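Local coordinates for protein dihydroorotase (Campylobacter jejuni subsp. jejuni, PDB 3PNU) that probably catalyses the reversible cyclisation of N-carbamoyl-L-aspartate to (S)-dihydroorotate in pyrimidine biosynthesis, using two zinc ions per subunit, at residues Ser298-Asn301 / Leu302-Leu306; Pro287-Ala290 / Glu291-Gln295; Glu240-Glu243 / Ala244-Leu248; Asp308-Cys311 / Lys312-Leu316. One frame throughout, in Å; residues are numbered along the deposited sequence.

Contact 1 of 4, residues Ser298-Asn301 / Leu302-Leu306; sequences SEEN and LQKFL
K304 lies alongside N301 and E300, one turn back on helix 299-314. Its CG is anti to its own carbonyl carbon (chi1 -84°), and this sends the chain back over the first turn. K304 CD meets N301 OD1 at 3.6 Å, and K304 CE comes within 3.9 Å of E300 OE1. The charged ends do not meet, with K304 NZ 5.0 Å from E300 OE1. The backbone bonds run i to i+4. S298 O, E299 O, E300 O and N301 O accept from the N-H groups of L302, Q303, K304 and F305. S298 is the N-cap. Its OG accepts from N301 N at 3.0 Å in a nearly straight bond (164°). Several polar ends find partners beyond these two turns. N301 ND2 donates to F250 O. Q303 is used at both ends, with OE1 accepting from K28 N and NE2 donating to D308 OD1. E299 OE1 takes a weak bond from K26 N. The helix start is thus capped from within and tied to strand 25-28 and to the end of helix 239-250. The exposed E299 and E300 probably interact favourably with the helix dipole, while the attraction between E300 and K304 is probably modest.

Contact 2 of 4, residues Pro287-Ala290 / Glu291-Gln295; sequences PVLA and ELFKQ
L289 and F293 lie side by side on one flank of helix 285-296 and point the same way. Both have CG anti to the carbonyl carbon (chi1 -80° in each), so both lean back toward the start of the helix. L289 CD2 touches F293 CE1 at 3.9 Å. The ring also has L289 O at its edge, close to the ring plane, with F293 CD1 3.3 Å from L289 O. That same oxygen accepts the backbone N-H of F293, so it is covered by both the bond and the ring edge.

V288 and L292 form a second apolar pair. V288 CG1 is 4.3 Å from L292 CD1, a looser touch. L292 CG sits nearer the backbone, at 3.7 Å from V288 O. K294 CG lies 3.8 Å from A290 O of the preceding turn, and K294 NZ bonds to N23 OD1.

The polar flank carries E291 and Q295. Q295 NE2 donates to E291 OE1 at 2.9 Å, almost straight at 173°. The carboxylate is met from above its plane, 35° out of it, while the acceptor lies in the amide plane of Q295.

L289 packs on L306 of helix 299-314, and F293 meets F250 edge-to-face. V288, L289 and L292 touch L211, and P287, E291 and K294 rest on F355. This is a largely buried helix with i to i+4 side-chain pairs, packed between helix 299-314 of the TIM barrel and strand 352-357 of the antiparallel sheet.

Contact 3 of 4, residues Glu240-Glu243 / Ala244-Leu248; sequences EDKE and ALCEL
A244 N meets the peptide group of E240 from above the carbonyl plane of E240 O, 39° out of it and 3.2 Å away. No aromatic ring takes part, and the flat groups across this contact are peptide units. The other three bonds of the turn, to D241 O, K242 O and E243 O, are closer to their carbonyl planes. A244 CB lies in front of E240 O, 3.6 Å away.

L245 covers the next carbonyl. Its CG is anti to its own carbonyl carbon (chi1 -65°), which sets L245 CG 3.4 Å from D241 O. C246 turns its sulfur back in the same sense, and C246 SG lies 4.2 Å from K242 CG and 3.4 Å from K242 O. Beyond CG, the K242 chain leads away, and its NZ donates to I215 O.

The carboxylate of D241 is held by two backbone donors. OD1 accepts from K193 N and OD2 from R238 N, so the two bonds should fix its rotation. E240, E243 and E247 lie on the exposed side. A244, L245 and L248 pack on C196 of helix 193-201, and L245 also reaches I190 and H213.

The L245 side chain is about 8 Å from that of the zinc ligand H189. In the chain, helix 239-250 falls between strands 205-209 and 256-258, which are parallel neighbours in the sheet, as an outer helix of the beta-alpha-beta pattern of a TIM barrel.

Contact 4 of 4, residues Asp308-Cys311 / Lys312-Leu316; sequences DNTC and KIYDL
T310 packs its CG2 against two side chains at once. T310 CG2 is 3.8 Å from Y314 CD1 and also 3.8 Å from L316 CD1. The methyl stands anti to the backbone N of T310, which turns it toward the end of the helix. The Y314 ring has T310 O at its edge, near its plane, and I313 CG2 lies over the centre of one face, 3.7 Å above it. I313 CG1 presses on the backbone, 3.1 Å from N309 O. On this packed side T310 and I313 touch M257 of strand 256-258, and Y314 meets F113 edge-to-face. N309 ND2 donates to V256 O and G252 O, which ties the helix to the same region.

The other side is looser. K312 is exposed, its chain extended away from the contact. Its backbone N bonds to D308 O, and of its side chain CB alone comes near that oxygen. D308 and D315 are exposed too.

C311 joins the two parts at the helix end. C311 SG is 4.1 Å from L316 CB, and both side chains rest on L31. C311 O takes L316 N at 3.1 Å, on a lone pair and in the carbonyl plane, together with a weak bond from D315 N. D315 has a positive phi (65°). The i to i+5 bond, the positive phi and the apolar C311-L316 touch are features of a Schellman-type C-cap, here closing helix 299-314.

How the contacts relate
Contacts 1 and 4 share helix 299-314, with centres 13 Å apart. The helical bonding carries on from one to the other, with a probable hydrogen bond from N309 N to K304 O at 2.9 Å. Contact 2 lies on the preceding helix and touches contact 1, where F293 CZ packs on F305 CD2 at 3.6 Å. Contact 3 stands apart, its nearest atoms about 6 Å from each of the others. None supplies a zinc ligand. Contact 3 comes closest, the side chain of L245 lying about 8 Å from that of H189. The side chains of F305 and T310 are about 10 Å from that of H34, and that of L289 in contact 2 about 12 Å.

Contact 1 of 4, residues Ser298-Asn301 / Leu302-Leu306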
# COMPACT_ATOMS: atom_id res chain seq x y z
N SER A 298 22.51 -7.19 -21.78
CA SER A 298 23.77 -7.85 -22.09
C SER A 298 24.65 -7.94 -20.86
O SER A 298 24.46 -7.21 -19.89
CB SER A 298 24.51 -7.06 -23.15
OG SER A 298 24.94 -5.81 -22.63
N GLU A 299 25.63 -8.83 -20.92
CA GLU A 299 26.59 -8.99 -19.83
C GLU A 299 27.38 -7.68 -19.66
O GLU A 299 27.74 -7.31 -18.53
CB GLU A 299 27.55 -10.14 -20.12
CG GLU A 299 28.54 -10.48 -18.99
CD GLU A 299 29.38 -11.74 -19.29
OE1 GLU A 299 30.07 -12.24 -18.37
OE2 GLU A 299 29.33 -12.22 -20.45
N GLU A 300 27.63 -7.01 -20.78
CA GLU A 300 28.36 -5.75 -20.77
C GLU A 300 27.60 -4.69 -19.97
O GLU A 300 28.18 -4.01 -19.11
CB GLU A 300 28.59 -5.24 -22.20
CG GLU A 300 29.31 -3.87 -22.26
CD GLU A 300 29.61 -3.40 -23.68
OE1 GLU A 300 30.06 -2.23 -23.85
OE2 GLU A 300 29.40 -4.19 -24.63
N ASN A 301 26.31 -4.55 -20.27
CA ASN A 301 25.49 -3.56 -19.58
C ASN A 301 25.32 -3.89 -18.11
O ASN A 301 25.21 -3.00 -17.30
CB ASN A 301 24.18 -3.33 -20.33
CG ASN A 301 24.40 -2.60 -21.64
OD1 ASN A 301 25.46 -2.05 -21.87
ND2 ASN A 301 23.40 -2.57 -22.48
N LEU A 302 25.35 -5.16 -17.75
CA LEU A 302 25.28 -5.51 -16.34
C LEU A 302 26.57 -5.05 -15.63
O LEU A 302 26.55 -4.52 -14.51
CB LEU A 302 25.06 -7.01 -16.15
CG LEU A 302 25.11 -7.51 -14.70
CD1 LEU A 302 24.29 -6.63 -13.77
CD2 LEU A 302 24.65 -8.98 -14.60
N GLN A 303 27.69 -5.25 -16.32
CA GLN A 303 29.01 -4.88 -15.81
C GLN A 303 29.09 -3.37 -15.63
O GLN A 303 29.76 -2.89 -14.73
CB GLN A 303 30.12 -5.41 -16.75
CG GLN A 303 31.55 -5.01 -16.37
CD GLN A 303 31.97 -5.46 -14.97
OE1 GLN A 303 31.66 -6.57 -14.52
NE2 GLN A 303 32.71 -4.59 -14.29
N LYS A 304 28.40 -2.64 -16.50
CA LYS A 304 28.34 -1.17 -16.40
C LYS A 304 27.49 -0.71 -15.21
O LYS A 304 27.89 0.16 -14.42
CB LYS A 304 27.75 -0.57 -17.67
CG LYS A 304 28.72 -0.35 -18.85
CD LYS A 304 27.92 -0.05 -20.12
CE LYS A 304 28.75 0.42 -21.30
NZ LYS A 304 29.10 1.88 -21.22
N PHE A 305 26.31 -1.31 -15.09
CA PHE A 305 25.35 -0.97 -14.05
C PHE A 305 25.87 -1.29 -12.65
O PHE A 305 25.69 -0.49 -11.73
CB PHE A 305 24.02 -1.66 -14.38
CG PHE A 305 22.92 -1.43 -13.36
CD1 PHE A 305 22.50 -0.15 -13.07
CD2 PHE A 305 22.29 -2.51 -12.75
CE1 PHE A 305 21.49 0.06 -12.14
CE2 PHE A 305 21.28 -2.30 -11.84
CZ PHE A 305 20.88 -1.02 -11.53
N LEU A 306 26.53 -2.43 -12.51
CA LEU A 306 27.09 -2.87 -11.22
C LEU A 306 28.46 -2.33 -10.88
O LEU A 306 28.86 -2.38 -9.71
CB LEU A 306 27.23 -4.39 -11.21
CG LEU A 306 26.17 -5.29 -10.65
CD1 LEU A 306 26.57 -6.73 -10.94
CD2 LEU A 306 26.06 -5.04 -9.13

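Contact 2 of 4, residues Pro287-Ala290 / Glu291-Gln295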
# COMPACT_ATOMS: atom_id res chain seq x y z
N PRO A 287 22.69 -13.17 -8.44
CA PRO A 287 22.00 -14.14 -9.30
C PRO A 287 20.71 -13.56 -9.91
O PRO A 287 20.46 -13.73 -11.12
CB PRO A 287 21.74 -15.34 -8.37
CG PRO A 287 22.03 -14.85 -6.97
CD PRO A 287 22.91 -13.67 -7.07
N VAL A 288 19.92 -12.85 -9.10
CA VAL A 288 18.68 -12.26 -9.62
C VAL A 288 19.02 -11.29 -10.75
O VAL A 288 18.42 -11.37 -11.82
CB VAL A 288 17.83 -11.58 -8.52
CG1 VAL A 288 16.50 -11.09 -9.13
CG2 VAL A 288 17.57 -12.54 -7.34
N LEU A 289 20.01 -10.42 -10.54
CA LEU A 289 20.45 -9.49 -11.60
C LEU A 289 20.95 -10.22 -12.84
O LEU A 289 20.68 -9.82 -13.98
CB LEU A 289 21.54 -8.53 -11.12
CG LEU A 289 21.13 -7.30 -10.28
CD1 LEU A 289 22.36 -6.54 -9.82
CD2 LEU A 289 20.21 -6.39 -11.06
N ALA A 290 21.70 -11.30 -12.61
CA ALA A 290 22.21 -12.10 -13.71
C ALA A 290 21.05 -12.57 -14.60
O ALA A 290 21.05 -12.38 -15.81
CB ALA A 290 23.02 -13.27 -13.17
N GLU A 291 20.03 -13.18 -13.99
CA GLU A 291 18.87 -13.66 -14.76
C GLU A 291 18.19 -12.51 -15.54
O GLU A 291 17.94 -12.63 -16.76
CB GLU A 291 17.89 -14.43 -13.85
CG GLU A 291 16.53 -14.90 -14.47
CD GLU A 291 16.64 -15.77 -15.74
OE1 GLU A 291 15.59 -16.08 -16.35
OE2 GLU A 291 17.76 -16.14 -16.15
N LEU A 292 17.93 -11.40 -14.84
CA LEU A 292 17.30 -10.22 -15.45
C LEU A 292 18.02 -9.70 -16.66
O LEU A 292 17.40 -9.46 -17.71
CB LEU A 292 17.21 -9.09 -14.41
CG LEU A 292 15.99 -9.11 -13.50
CD1 LEU A 292 16.21 -8.23 -12.28
CD2 LEU A 292 14.77 -8.69 -14.33
N PHE A 293 19.33 -9.50 -16.53
CA PHE A 293 20.11 -8.98 -17.65
C PHE A 293 20.20 -9.94 -18.85
O PHE A 293 20.25 -9.48 -19.98
CB PHE A 293 21.47 -8.42 -17.20
CG PHE A 293 21.37 -7.03 -16.63
CD1 PHE A 293 20.81 -6.82 -15.37
CD2 PHE A 293 21.81 -5.92 -17.36
CE1 PHE A 293 20.69 -5.54 -14.85
CE2 PHE A 293 21.71 -4.64 -16.85
CZ PHE A 293 21.15 -4.45 -15.58
N LYS A 294 20.21 -11.26 -18.62
CA LYS A 294 20.18 -12.19 -19.78
C LYS A 294 18.89 -12.03 -20.58
O LYS A 294 18.91 -11.89 -21.81
CB LYS A 294 20.28 -13.65 -19.38
CG LYS A 294 21.67 -14.15 -19.08
CD LYS A 294 21.68 -15.68 -18.96
CE LYS A 294 21.33 -16.40 -20.28
NZ LYS A 294 21.35 -17.90 -20.12
N GLN A 295 17.76 -12.04 -19.87
CA GLN A 295 16.46 -11.93 -20.54
C GLN A 295 16.24 -10.59 -21.24
O GLN A 295 15.60 -10.54 -22.29
CB GLN A 295 15.31 -12.13 -19.53
CG GLN A 295 15.28 -13.50 -18.80
CD GLN A 295 14.98 -14.68 -19.72
OE1 GLN A 295 14.68 -14.50 -20.91
NE2 GLN A 295 15.07 -15.90 -19.17

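Contact 3 of 4, residues Glu240-Glu243 / Ala244-Leu248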
# COMPACT_ATOMS: atom_id res chain seq x y z
N GLU A 240 4.66 2.03 -15.78
CA GLU A 240 5.50 2.90 -16.59
C GLU A 240 6.71 3.41 -15.82
O GLU A 240 7.75 3.73 -16.41
CB GLU A 240 4.69 4.02 -17.30
CG GLU A 240 3.51 4.58 -16.50
CD GLU A 240 2.26 3.71 -16.63
OE1 GLU A 240 1.89 3.31 -17.77
OE2 GLU A 240 1.63 3.43 -15.60
N ASP A 241 6.60 3.45 -14.50
CA ASP A 241 7.71 3.86 -13.68
C ASP A 241 8.78 2.77 -13.73
O ASP A 241 9.95 3.06 -13.95
CB ASP A 241 7.26 4.15 -12.25
CG ASP A 241 6.37 5.38 -12.16
OD1 ASP A 241 6.74 6.44 -12.73
OD2 ASP A 241 5.32 5.30 -11.50
N LYS A 242 8.36 1.52 -13.55
CA LYS A 242 9.27 0.38 -13.57
C LYS A 242 9.93 0.22 -14.93
O LYS A 242 11.12 -0.07 -15.01
CB LYS A 242 8.53 -0.91 -13.27
CG LYS A 242 9.45 -2.06 -13.12
CD LYS A 242 8.75 -3.33 -12.82
CE LYS A 242 8.02 -3.88 -14.01
NZ LYS A 242 7.64 -5.27 -13.68
N GLU A 243 9.15 0.39 -15.99
CA GLU A 243 9.70 0.28 -17.32
C GLU A 243 10.81 1.31 -17.53
O GLU A 243 11.87 0.96 -18.04
CB GLU A 243 8.60 0.44 -18.37
CG GLU A 243 7.57 -0.69 -18.44
CD GLU A 243 8.12 -2.02 -18.97
OE1 GLU A 243 7.61 -2.51 -20.00
OE2 GLU A 243 9.08 -2.56 -18.37
N ALA A 244 10.60 2.56 -17.11
CA ALA A 244 11.63 3.59 -17.28
C ALA A 244 12.90 3.24 -16.50
O ALA A 244 14.01 3.48 -16.99
CB ALA A 244 11.12 4.94 -16.89
N LEU A 245 12.75 2.68 -15.29
CA LEU A 245 13.90 2.28 -14.49
C LEU A 245 14.66 1.16 -15.21
O LEU A 245 15.90 1.18 -15.28
CB LEU A 245 13.48 1.80 -13.09
CG LEU A 245 12.83 2.85 -12.17
CD1 LEU A 245 12.12 2.24 -10.97
CD2 LEU A 245 13.87 3.87 -11.71
N CYS A 246 13.92 0.18 -15.75
CA CYS A 246 14.52 -0.94 -16.47
C CYS A 246 15.27 -0.48 -17.73
O CYS A 246 16.35 -0.94 -18.02
CB CYS A 246 13.46 -2.00 -16.83
SG CYS A 246 12.87 -2.91 -15.43
N GLU A 247 14.67 0.44 -18.46
CA GLU A 247 15.29 0.99 -19.66
C GLU A 247 16.65 1.64 -19.33
O GLU A 247 17.61 1.50 -20.08
CB GLU A 247 14.31 1.95 -20.33
CG GLU A 247 14.73 2.55 -21.68
CD GLU A 247 15.66 3.77 -21.57
OE1 GLU A 247 16.07 4.31 -22.62
OE2 GLU A 247 15.96 4.20 -20.43
N LEU A 248 16.76 2.31 -18.18
CA LEU A 248 18.02 2.95 -17.82
C LEU A 248 19.04 1.91 -17.39
O LEU A 248 20.20 1.97 -17.78
CB LEU A 248 17.84 3.98 -16.70
CG LEU A 248 17.11 5.30 -17.00
CD1 LEU A 248 17.06 6.15 -15.74
CD2 LEU A 248 17.77 6.09 -18.13

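Contact 4 of 4, residues Asp308-Cys311 / Lys312-Leu316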
# COMPACT_ATOMS: atom_id res chain seq x y z
N ASP A 308 31.21 -0.49 -13.73
CA ASP A 308 31.92 0.50 -14.56
C ASP A 308 31.38 1.93 -14.49
O ASP A 308 32.16 2.88 -14.58
CB ASP A 308 32.01 0.07 -16.05
CG ASP A 308 32.61 -1.32 -16.24
OD1 ASP A 308 33.00 -1.98 -15.27
OD2 ASP A 308 32.68 -1.76 -17.40
N ASN A 309 30.07 2.08 -14.34
CA ASN A 309 29.49 3.42 -14.27
C ASN A 309 29.99 4.13 -13.04
O ASN A 309 30.46 5.27 -13.10
CB ASN A 309 27.96 3.38 -14.29
CG ASN A 309 27.39 2.89 -15.62
OD1 ASN A 309 28.14 2.54 -16.52
ND2 ASN A 309 26.05 2.86 -15.74
N THR A 310 29.90 3.46 -11.90
CA THR A 310 30.38 4.03 -10.67
C THR A 310 31.87 4.32 -10.81
O THR A 310 32.31 5.41 -10.49
CB THR A 310 30.19 3.07 -9.50
OG1 THR A 310 28.80 2.86 -9.28
CG2 THR A 310 30.83 3.63 -8.25
N CYS A 311 32.63 3.35 -11.29
CA CYS A 311 34.09 3.54 -11.44
C CYS A 311 34.43 4.76 -12.27
O CYS A 311 35.33 5.51 -11.91
CB CYS A 311 34.79 2.29 -11.97
SG CYS A 311 34.87 0.95 -10.74
N LYS A 312 33.71 4.97 -13.36
CA LYS A 312 33.97 6.11 -14.23
C LYS A 312 33.57 7.45 -13.58
O LYS A 312 34.30 8.42 -13.67
CB LYS A 312 33.26 5.94 -15.58
CG LYS A 312 33.53 7.09 -16.52
CD LYS A 312 33.01 6.83 -17.91
CE LYS A 312 33.37 7.98 -18.83
NZ LYS A 312 33.02 7.65 -20.23
N ILE A 313 32.41 7.47 -12.93
CA ILE A 313 31.90 8.65 -12.25
C ILE A 313 32.81 9.18 -11.16
O ILE A 313 33.00 10.40 -11.04
CB ILE A 313 30.51 8.36 -11.64
CG1 ILE A 313 29.48 8.22 -12.76
CG2 ILE A 313 30.11 9.47 -10.66
CD1 ILE A 313 28.14 7.71 -12.31
N TYR A 314 33.38 8.27 -10.38
CA TYR A 314 34.24 8.67 -9.26
C TYR A 314 35.75 8.44 -9.47
O TYR A 314 36.54 8.90 -8.66
CB TYR A 314 33.82 7.95 -7.97
CG TYR A 314 32.42 8.25 -7.51
CD1 TYR A 314 31.38 7.36 -7.75
CD2 TYR A 314 32.11 9.45 -6.85
CE1 TYR A 314 30.10 7.63 -7.35
CE2 TYR A 314 30.83 9.73 -6.45
CZ TYR A 314 29.82 8.81 -6.70
OH TYR A 314 28.52 9.05 -6.31
N ASP A 315 36.14 7.75 -10.55
CA ASP A 315 37.57 7.44 -10.83
C ASP A 315 38.11 6.51 -9.79
O ASP A 315 39.07 6.84 -9.10
CB ASP A 315 38.46 8.68 -10.87
CG ASP A 315 38.60 9.26 -12.24
OD1 ASP A 315 38.54 8.49 -13.23
OD2 ASP A 315 38.79 10.49 -12.33
N LEU A 316 37.48 5.37 -9.66
CA LEU A 316 37.92 4.40 -8.69
C LEU A 316 38.96 3.48 -9.32
O LEU A 316 38.99 3.29 -10.55
CB LEU A 316 36.74 3.57 -8.21
CG LEU A 316 35.56 4.33 -7.65
CD1 LEU A 316 34.49 3.33 -7.27
CD2 LEU A 316 35.94 5.20 -6.46